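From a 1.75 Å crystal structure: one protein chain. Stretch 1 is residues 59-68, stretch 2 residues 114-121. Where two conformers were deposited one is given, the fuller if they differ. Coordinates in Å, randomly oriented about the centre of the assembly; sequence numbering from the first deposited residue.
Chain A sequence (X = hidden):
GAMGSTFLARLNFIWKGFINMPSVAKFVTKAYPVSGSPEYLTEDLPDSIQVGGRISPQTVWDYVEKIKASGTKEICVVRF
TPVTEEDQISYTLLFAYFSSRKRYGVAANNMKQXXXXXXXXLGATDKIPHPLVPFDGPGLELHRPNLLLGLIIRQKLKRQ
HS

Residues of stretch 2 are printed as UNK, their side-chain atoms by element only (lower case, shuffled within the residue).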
ATOM      1  N   THR A  59       6.973 -10.429  -7.982  1.00 28.91           N
ATOM      2  CA  THR A  59       8.035  -9.447  -8.213  1.00 27.83           C
ATOM      3  C   THR A  59       8.229  -8.568  -6.982  1.00 31.02           C
ATOM      4  O   THR A  59       9.364  -8.318  -6.565  1.00 28.92           O
ATOM      5  CB  THR A  59       7.720  -8.601  -9.453  1.00 35.56           C
ATOM      6  OG1 THR A  59       7.587  -9.469 -10.587  1.00 31.69           O
ATOM      7  CG2 THR A  59       8.866  -7.602  -9.745  1.00 34.07           C
ATOM      8  N   VAL A  60       7.130  -8.092  -6.385  1.00 28.74           N
ATOM      9  CA  VAL A  60       7.230  -7.317  -5.146  1.00 25.53           C
ATOM     10  C   VAL A  60       7.889  -8.134  -4.039  1.00 28.31           C
ATOM     11  O   VAL A  60       8.736  -7.623  -3.307  1.00 27.13           O
ATOM     12  CB  VAL A  60       5.837  -6.831  -4.731  1.00 23.64           C
ATOM     13  CG1 VAL A  60       5.880  -6.164  -3.314  1.00 28.22           C
ATOM     14  CG2 VAL A  60       5.407  -5.788  -5.764  1.00 25.02           C
ATOM     15  N   TRP A  61       7.451  -9.391  -3.836  1.00 28.14           N
ATOM     16  CA  TRP A  61       8.008 -10.145  -2.701  1.00 30.70           C
ATOM     17  C   TRP A  61       9.476 -10.513  -2.919  1.00 29.77           C
ATOM     18  O   TRP A  61      10.245 -10.519  -1.964  1.00 30.17           O
ATOM     19  CB  TRP A  61       7.157 -11.396  -2.410  1.00 30.67           C
ATOM     20  CG  TRP A  61       5.744 -10.957  -2.032  1.00 35.05           C
ATOM     21  CD1 TRP A  61       4.583 -11.362  -2.608  1.00 34.67           C
ATOM     22  CD2 TRP A  61       5.377  -9.995  -1.026  1.00 32.41           C
ATOM     23  NE1 TRP A  61       3.519 -10.733  -2.020  1.00 32.73           N
ATOM     24  CE2 TRP A  61       3.977  -9.873  -1.063  1.00 32.96           C
ATOM     25  CE3 TRP A  61       6.106  -9.202  -0.121  1.00 34.16           C
ATOM     26  CZ2 TRP A  61       3.269  -9.006  -0.210  1.00 33.53           C
ATOM     27  CZ3 TRP A  61       5.415  -8.343   0.737  1.00 39.54           C
ATOM     28  CH2 TRP A  61       4.002  -8.253   0.681  1.00 36.77           C
ATOM     29  N   ASP A  62       9.892 -10.785  -4.151  1.00 30.54           N
ATOM     30  CA  ASP A  62      11.326 -10.952  -4.415  1.00 31.49           C
ATOM     31  C   ASP A  62      12.102  -9.677  -4.078  1.00 33.14           C
ATOM     32  O   ASP A  62      13.137  -9.717  -3.412  1.00 30.75           O
ATOM     33  CB  ASP A  62      11.548 -11.315  -5.882  1.00 28.92           C
ATOM     34  CG  ASP A  62      11.048 -12.702  -6.224  1.00 39.58           C
ATOM     35  OD1 ASP A  62      10.972 -13.037  -7.430  1.00 40.33           O
ATOM     36  OD2 ASP A  62      10.689 -13.437  -5.297  1.00 44.03           O
ATOM     37  N   TYR A  63      11.568  -8.514  -4.488  1.00 29.31           N
ATOM     38  CA  TYR A  63      12.202  -7.239  -4.193  1.00 26.64           C
ATOM     39  C   TYR A  63      12.247  -6.971  -2.694  1.00 31.20           C
ATOM     40  O   TYR A  63      13.259  -6.480  -2.158  1.00 30.37           O
ATOM     41  CB  TYR A  63      11.402  -6.154  -4.930  1.00 24.68           C
ATOM     42  CG  TYR A  63      11.803  -4.758  -4.652  1.00 29.68           C
ATOM     43  CD1 TYR A  63      10.839  -3.805  -4.310  1.00 26.35           C
ATOM     44  CD2 TYR A  63      13.136  -4.365  -4.733  1.00 29.45           C
ATOM     45  CE1 TYR A  63      11.183  -2.473  -4.068  1.00 32.45           C
ATOM     46  CE2 TYR A  63      13.496  -3.016  -4.495  1.00 28.97           C
ATOM     47  CZ  TYR A  63      12.527  -2.097  -4.158  1.00 32.02           C
ATOM     48  OH  TYR A  63      12.871  -0.791  -3.944  1.00 30.66           O
ATOM     49  N   VAL A  64      11.147  -7.264  -1.992  1.00 28.81           N
ATOM     50  CA  VAL A  64      11.108  -7.008  -0.559  1.00 28.19           C
ATOM     51  C   VAL A  64      12.177  -7.853   0.144  1.00 30.63           C
ATOM     52  O   VAL A  64      12.838  -7.393   1.087  1.00 31.67           O
ATOM     53  CB  VAL A  64       9.694  -7.300   0.004  1.00 30.60           C
ATOM     54  CG1 VAL A  64       9.739  -7.481   1.537  1.00 31.36           C
ATOM     55  CG2 VAL A  64       8.661  -6.188  -0.385  1.00 28.95           C
ATOM     56  N   GLU A  65      12.384  -9.078  -0.331  1.00 27.87           N
ATOM     57  CA  GLU A  65      13.452  -9.923   0.243  1.00 33.68           C
ATOM     58  C   GLU A  65      14.835  -9.275   0.107  1.00 33.91           C
ATOM     59  O   GLU A  65      15.642  -9.308   1.043  1.00 33.38           O
ATOM     60  CB  GLU A  65      13.404 -11.285  -0.441  1.00 36.89           C
ATOM     61  CG  GLU A  65      14.458 -12.289   0.028  1.00 41.40           C
ATOM     62  CD  GLU A  65      14.173 -13.640  -0.606  1.00 50.11           C
ATOM     63  OE1 GLU A  65      14.330 -13.765  -1.850  1.00 49.03           O
ATOM     64  OE2 GLU A  65      13.709 -14.536   0.126  1.00 53.76           O
ATOM     65  N   LYS A  66      15.131  -8.688  -1.060  1.00 33.06           N
ATOM     66  CA  LYS A  66      16.405  -7.983  -1.245  1.00 31.16           C
ATOM     67  C   LYS A  66      16.487  -6.744  -0.379  1.00 32.65           C
ATOM     68  O   LYS A  66      17.555  -6.419   0.158  1.00 34.96           O
ATOM     69  CB  LYS A  66      16.602  -7.589  -2.714  1.00 33.94           C
ATOM     70  CG  LYS A  66      16.560  -8.743  -3.673  1.00 37.01           C
ATOM     71  CD  LYS A  66      16.660  -8.300  -5.147  1.00 41.16           C
ATOM     72  CE  LYS A  66      16.367  -9.519  -6.055  1.00 50.02           C
ATOM     73  NZ  LYS A  66      16.404  -9.234  -7.530  1.00 56.58           N
ATOM     74  N   ILE A  67      15.376  -6.017  -0.251  1.00 29.84           N
ATOM     75  CA  ILE A  67      15.353  -4.825   0.572  1.00 30.11           C
ATOM     76  C   ILE A  67      15.733  -5.183   1.998  1.00 34.92           C
ATOM     77  O   ILE A  67      16.605  -4.549   2.600  1.00 38.88           O
ATOM     78  CB  ILE A  67      13.960  -4.167   0.520  1.00 31.15           C
ATOM     79  CG1 ILE A  67      13.716  -3.560  -0.873  1.00 32.29           C
ATOM     80  CG2 ILE A  67      13.861  -3.113   1.568  1.00 31.98           C
ATOM     81  CD1 ILE A  67      14.569  -2.326  -1.081  1.00 35.47           C
ATOM     82  N   LYS A  68      15.065  -6.182   2.567  1.00 34.15           N
ATOM     83  CA  LYS A  68      15.411  -6.614   3.921  1.00 37.58           C
ATOM     84  C   LYS A  68      16.885  -7.064   4.014  1.00 35.12           C
ATOM     85  O   LYS A  68      17.586  -6.682   4.945  1.00 41.35           O
ATOM     86  CB  LYS A  68      14.470  -7.727   4.355  1.00 39.10           C
ATOM     87  CG  LYS A  68      13.044  -7.322   4.636  1.00 36.99           C
ATOM     88  CD  LYS A  68      12.252  -8.603   4.821  1.00 42.07           C
ATOM     89  CE  LYS A  68      10.852  -8.395   5.379  1.00 50.39           C
ATOM     90  NZ  LYS A  68      10.176  -9.757   5.367  1.00 46.13           N
ATOM     91  N   UNK A 114      10.166   8.193   0.373  1.00 34.77           N
ATOM     92  CA  UNK A 114       9.649   6.868   0.077  1.00 34.45           C
ATOM     93  C   UNK A 114      10.192   6.401  -1.270  1.00 30.43           C
ATOM     94  O   UNK A 114       9.977   7.027  -2.321  1.00 30.96           O
ATOM     95  c   UNK A 114       8.114   6.747   0.201  1.00 38.27           C
ATOM     96  c   UNK A 114       7.427   6.210  -1.017  1.00 38.08           C
ATOM     97  c   UNK A 114       7.468   7.900   0.842  1.00 34.12           C
ATOM     98  N   UNK A 115      10.894   5.275  -1.205  1.00 30.52           N
ATOM     99  CA  UNK A 115      11.478   4.658  -2.387  1.00 32.12           C
ATOM    100  C   UNK A 115      10.396   4.005  -3.233  1.00 29.60           C
ATOM    101  O   UNK A 115      10.449   4.061  -4.468  1.00 30.16           O
ATOM    102  c   UNK A 115      12.527   3.632  -1.928  1.00 34.12           C
ATOM    103  n   UNK A 115      14.926   1.289  -4.770  1.00 37.07           N
ATOM    104  c   UNK A 115      13.390   3.004  -3.050  1.00 34.15           C
ATOM    105  c   UNK A 115      15.496   1.602  -3.454  1.00 37.71           C
ATOM    106  c   UNK A 115      14.324   1.926  -2.462  1.00 38.87           C
ATOM    107  N   UNK A 116       9.425   3.342  -2.580  1.00 28.09           N
ATOM    108  CA  UNK A 116       8.378   2.580  -3.272  1.00 27.25           C
ATOM    109  C   UNK A 116       7.136   2.506  -2.400  1.00 27.68           C
ATOM    110  O   UNK A 116       7.227   2.470  -1.169  1.00 28.45           O
ATOM    111  o   UNK A 116      10.216   0.999  -5.392  1.00 32.02           O
ATOM    112  c   UNK A 116       8.739   1.098  -3.568  1.00 25.17           C
ATOM    113  c   UNK A 116      10.116   0.923  -4.166  1.00 34.16           C
ATOM    114  o   UNK A 116      11.069   0.683  -3.387  1.00 35.67           O
ATOM    115  N   UNK A 117       5.986   2.497  -3.047  1.00 24.17           N
ATOM    116  CA  UNK A 117       4.747   2.223  -2.338  1.00 23.66           C
ATOM    117  C   UNK A 117       3.857   1.349  -3.212  1.00 25.00           C
ATOM    118  O   UNK A 117       3.585   1.688  -4.368  1.00 26.53           O
ATOM    119  c   UNK A 117       4.031   3.514  -1.940  1.00 28.62           C
ATOM    120  c   UNK A 117       0.886   4.064   0.648  1.00 38.97           C
ATOM    121  c   UNK A 117       2.740   3.209  -1.175  1.00 31.61           C
ATOM    122  s   UNK A 117       2.221   4.717  -0.304  1.00 38.90           S
ATOM    123  N   UNK A 118       3.427   0.224  -2.670  1.00 23.95           N
ATOM    124  CA  UNK A 118       2.556  -0.701  -3.392  1.00 23.32           C
ATOM    125  C   UNK A 118       1.212  -0.790  -2.692  1.00 25.12           C
ATOM    126  O   UNK A 118       1.126  -0.680  -1.463  1.00 27.00           O
ATOM    127  c   UNK A 118       5.845  -1.782  -6.180  1.00 27.63           C
ATOM    128  o   UNK A 118       8.250  -1.874  -5.982  1.00 28.30           O
ATOM    129  c   UNK A 118       4.520  -2.083  -4.160  1.00 26.81           C
ATOM    130  c   UNK A 118       4.589  -1.864  -5.536  1.00 25.36           C
ATOM    131  c   UNK A 118       6.965  -2.155  -4.036  1.00 25.40           C
ATOM    132  c   UNK A 118       5.711  -2.198  -3.410  1.00 27.68           C
ATOM    133  c   UNK A 118       7.010  -1.924  -5.400  1.00 30.09           C
ATOM    134  c   UNK A 118       3.163  -2.112  -3.458  1.00 25.69           C
ATOM    135  N   UNK A 119       0.157  -1.009  -3.469  0.55 24.34           N
ATOM    136  CA  UNK A 119      -1.198  -1.134  -2.948  0.55 23.13           C
ATOM    137  C   UNK A 119      -1.623  -2.567  -3.117  0.55 24.69           C
ATOM    138  O   UNK A 119      -1.712  -3.045  -4.252  0.55 24.15           O
ATOM    139  c   UNK A 119      -2.164  -0.218  -3.703  0.55 25.35           C
ATOM    140  c   UNK A 119      -3.286   1.221  -1.862  0.55 25.80           C
ATOM    141  c   UNK A 119      -3.480   0.283  -3.115  0.55 29.53           C
ATOM    142  c   UNK A 119      -4.125   1.118  -4.237  0.55 25.81           C
ATOM    143  N   UNK A 120      -1.926  -3.226  -2.001  1.00 25.07           N
ATOM    144  CA  UNK A 120      -2.145  -4.658  -1.924  1.00 25.59           C
ATOM    145  C   UNK A 120      -3.615  -4.920  -1.588  1.00 24.58           C
ATOM    146  O   UNK A 120      -4.088  -4.490  -0.539  1.00 26.59           O
ATOM    147  c   UNK A 120       1.269  -5.616  -0.276  1.00 31.62           C
ATOM    148  c   UNK A 120      -1.646  -6.784  -0.629  1.00 26.10           C
ATOM    149  c   UNK A 120      -1.221  -5.276  -0.865  1.00 23.32           C
ATOM    150  c   UNK A 120       0.228  -5.148  -1.342  1.00 30.10           C
ATOM    151  N   UNK A 121      -4.358  -5.645  -2.413  1.00 23.97           N
ATOM    152  CA  UNK A 121      -5.704  -6.054  -1.999  1.00 25.16           C
ATOM    153  C   UNK A 121      -5.607  -7.272  -1.084  1.00 29.63           C
ATOM    154  O   UNK A 121      -4.956  -8.266  -1.420  1.00 35.64           O
ATOM    155  c   UNK A 121      -4.060  -6.024  -3.812  1.00 26.38           C
ATOM    156  c   UNK A 121      -5.265  -6.864  -4.208  1.00 27.74           C
ATOM    157  c   UNK A 121      -6.386  -6.394  -3.324  1.00 27.60           C
TER

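Position 114 carries three side-chain carbons, one bonded to CA and bearing the other two. A fork at CB with no further atoms is valine, Val114; its side chain is out of reach of the helix and makes no contact.

Position 115, where the chain turns a corner, has four carbons in a row ending in nitrogen, the signature of lysine. The terminal nitrogen approaches Tyr63, and with the name Lys115 assigned, NZ donates a hydrogen bond to Tyr63 OH at 3.0 Å.

At position 116 two carbons follow CA, the second carrying two oxygens, one of which lies close to Tyr63 OH: a short carboxylate, hence Asp116. Tyr63 OH donates to Asp116 OD1 across a very short 2.4 Å, while OD2 is hydrogen-bonded elsewhere in the structure.

Position 117 shows two carbons, a sulfur and one more carbon, unbranched. Only methionine has such a thioether, so this is Met117. It is out of reach of the helix, as expected when side chains alternate along a strand.

Position 118 has one carbon leading to a six-carbon ring that bears an oxygen, and a methyl of Val60 sits over one ring face. The oxygen separates tyrosine from phenylalanine. Val60 CG2 lies 3.9 Å from the centroid of the Tyr118 ring, only 7° off its normal, a CH-pi contact. Tyr63 CD1 also packs against Tyr118 CE2 at 4.2 Å.

Position 119 has four carbons forked at the second, the pattern of leucine. Leu119, deposited in two conformers, makes no contact with the helix.

Position 120 also has four carbons, but the fork is at the first and one arm is two carbons long; the end of that arm meets the Trp61 ring. This is isoleucine, and Ile120 CD1 lies 3.9 Å from Trp61 CH2. Although the CA-to-CB bond of Trp61 points away, its indole end comes nearer and makes the contact.

Position 121 has three carbons closing a ring onto the backbone nitrogen, which defines Pro121. It does not touch the helix.

The contact works through alternation: 116, 118 and 120 point toward the helix, as does Lys115 at the corner before them, while 117 and 119 are out of reach. Helix and strand run at 138°, with axes 11.4 Å apart at closest approach, and side chains fill the gap, burying 322 Å² in all. Tyr63 OH joins the polar end, accepting from Lys115 and donating to Asp116, both near its ring plane; Val60 and Trp61 supply apolar packing farther along.

Stretch 2, residues 114-121: VKDMYLIP
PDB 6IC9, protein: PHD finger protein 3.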